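PDB 6YQ4: tannase from Fusobacterium nucleatum subsp. nucleatum ATCC 25586, which is a tannase, which hydrolyses ester bonds in gallotannins and detoxifies these plant polyphenols, helping the bacterium resist them. Local coordinates for residues A[114-119]-A[133-138]. Numbering follows the deposited sequence.
Sequences PGARGR and PAAIVD
Within the strand-to-helix connection of an alpha/beta-hydrolase sheet, Arg117, in the loop that follows strand 110-114, clasps Asp138 in the first turns of helix 134-148. The guanidinium comes side-on: Arg117 NE reaches Asp138 OD1 at 2.9 Å, through the syn lone pair, and Arg117 NH2 reaches Asp138 OD2 at 3.1 Å. Both oxygens lie close to the guanidinium plane, yet that plane is turned 41° from the carboxylate, and NH2 meets OD2 from above the carboxylate plane. CG of Arg117 lies beside the backbone N (chi1 -59°) and the chain bends at chi3, which leaves NE and N both facing OD1. Arg117 N binds Asp138 OD1 at 2.7 Å and nearly straight (172°). OD1 thus accepts twice, while OD2 has a further donor in Gln47. This charge pairing within the protein interior probably favours an ionised Asp138.

Van der Waals contacts accompany the polar bonds. The Ala134 methyl sits over the centre of one guanidinium face, with CB 3.5 Å from Arg117 CZ, and Ala116 CB rests 3.8 Å from Asp138 CB. Beyond them, Ala135 and Ile136 pack on helix 167-177. Buried throughout, this bidentate salt bridge with an added main-chain bond ties a beta-alpha connection to its helix within the alpha/beta-hydrolase fold.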
loop_
_atom_site.group_PDB
_atom_site.type_symbol
_atom_site.label_atom_id
_atom_site.label_comp_id
_atom_site.label_asym_id
_atom_site.label_seq_id
_atom_site.Cartn_x
_atom_site.Cartn_y
_atom_site.Cartn_z
ATOM N N PRO A 114 -12.352 3.875 -7.226
ATOM C CA PRO A 114 -12.293 5.322 -7.020
ATOM C C PRO A 114 -10.965 5.909 -7.458
ATOM O O PRO A 114 -9.901 5.299 -7.285
ATOM C CB PRO A 114 -12.437 5.451 -5.508
ATOM C CG PRO A 114 -11.639 4.289 -5.033
ATOM C CD PRO A 114 -11.922 3.156 -6.016
ATOM N N GLY A 115 -11.036 7.129 -8.020
ATOM C CA GLY A 115 -9.877 7.985 -8.028
ATOM C C GLY A 115 -9.703 8.664 -6.678
ATOM O O GLY A 115 -10.589 8.626 -5.822
ATOM N N ALA A 116 -8.541 9.299 -6.504
ATOM C CA ALA A 116 -8.186 9.968 -5.259
ATOM C C ALA A 116 -7.125 11.018 -5.549
ATOM O O ALA A 116 -6.305 10.850 -6.459
ATOM C CB ALA A 116 -7.670 8.969 -4.205
ATOM N N ARG A 117 -7.147 12.100 -4.764
ATOM C CA ARG A 117 -6.139 13.145 -4.888
ATOM C C ARG A 117 -4.785 12.637 -4.414
ATOM O O ARG A 117 -4.673 11.628 -3.724
ATOM C CB ARG A 117 -6.513 14.389 -4.078
ATOM C CG ARG A 117 -7.836 15.041 -4.450
ATOM C CD ARG A 117 -8.220 16.087 -3.412
ATOM N NE ARG A 117 -8.887 15.467 -2.272
ATOM C CZ ARG A 117 -9.037 16.049 -1.088
ATOM N NH1 ARG A 117 -8.579 17.277 -0.895
ATOM N NH2 ARG A 117 -9.656 15.407 -0.104
ATOM N N GLY A 118 -3.741 13.359 -4.802
ATOM C CA GLY A 118 -2.385 12.989 -4.464
ATOM C C GLY A 118 -1.558 14.243 -4.295
ATOM O O GLY A 118 -2.050 15.365 -4.454
ATOM N N ARG A 119 -0.267 14.022 -4.049
ATOM C CA ARG A 119 0.581 14.988 -3.369
ATOM C C ARG A 119 0.955 16.197 -4.224
ATOM O O ARG A 119 1.288 17.242 -3.660
ATOM C CB ARG A 119 1.848 14.277 -2.857
ATOM C CG ARG A 119 2.636 13.552 -3.948
ATOM C CD ARG A 119 3.846 12.922 -3.332
ATOM N NE ARG A 119 4.694 12.170 -4.256
ATOM C CZ ARG A 119 5.546 12.708 -5.121
ATOM N NH1 ARG A 119 5.631 14.052 -5.290
ATOM N NH2 ARG A 119 6.281 11.894 -5.869
ATOM N N PRO A 133 -3.917 14.469 4.678
ATOM C CA PRO A 133 -4.458 13.123 4.460
ATOM C C PRO A 133 -5.503 13.003 3.333
ATOM O O PRO A 133 -6.387 12.165 3.437
ATOM C CB PRO A 133 -5.095 12.826 5.812
ATOM C CG PRO A 133 -5.653 14.211 6.225
ATOM C CD PRO A 133 -4.722 15.233 5.653
ATOM N N ALA A 134 -5.374 13.795 2.264
ATOM C CA ALA A 134 -6.397 13.836 1.216
ATOM C C ALA A 134 -6.708 12.455 0.633
ATOM O O ALA A 134 -7.877 12.105 0.443
ATOM C CB ALA A 134 -5.967 14.791 0.089
ATOM N N ALA A 135 -5.684 11.676 0.279
ATOM C CA ALA A 135 -5.973 10.445 -0.458
ATOM C C ALA A 135 -6.739 9.445 0.400
ATOM O O ALA A 135 -7.621 8.744 -0.112
ATOM C CB ALA A 135 -4.694 9.803 -1.001
ATOM N N ILE A 136 -6.426 9.359 1.701
ATOM C CA ILE A 136 -7.163 8.425 2.548
ATOM C C ILE A 136 -8.573 8.957 2.774
ATOM O O ILE A 136 -9.532 8.183 2.847
ATOM C CB ILE A 136 -6.410 8.111 3.869
ATOM C CG1 ILE A 136 -7.186 7.068 4.680
ATOM C CG2 ILE A 136 -6.164 9.337 4.744
ATOM C CD1 ILE A 136 -7.358 5.775 3.923
ATOM N N VAL A 137 -8.737 10.280 2.788
ATOM C CA VAL A 137 -10.065 10.859 2.932
ATOM C C VAL A 137 -10.915 10.566 1.703
ATOM O O VAL A 137 -12.107 10.254 1.815
ATOM C CB VAL A 137 -9.952 12.365 3.206
ATOM C CG1 VAL A 137 -11.318 13.054 3.004
ATOM C CG2 VAL A 137 -9.403 12.597 4.609
ATOM N N ASP A 138 -10.311 10.609 0.512
ATOM C CA ASP A 138 -11.078 10.344 -0.702
ATOM C C ASP A 138 -11.569 8.899 -0.732
ATOM O O ASP A 138 -12.742 8.644 -1.030
ATOM C CB ASP A 138 -10.238 10.671 -1.948
ATOM C CG ASP A 138 -10.023 12.196 -2.153
ATOM O OD1 ASP A 138 -9.077 12.592 -2.870
ATOM O OD2 ASP A 138 -10.797 13.009 -1.606
#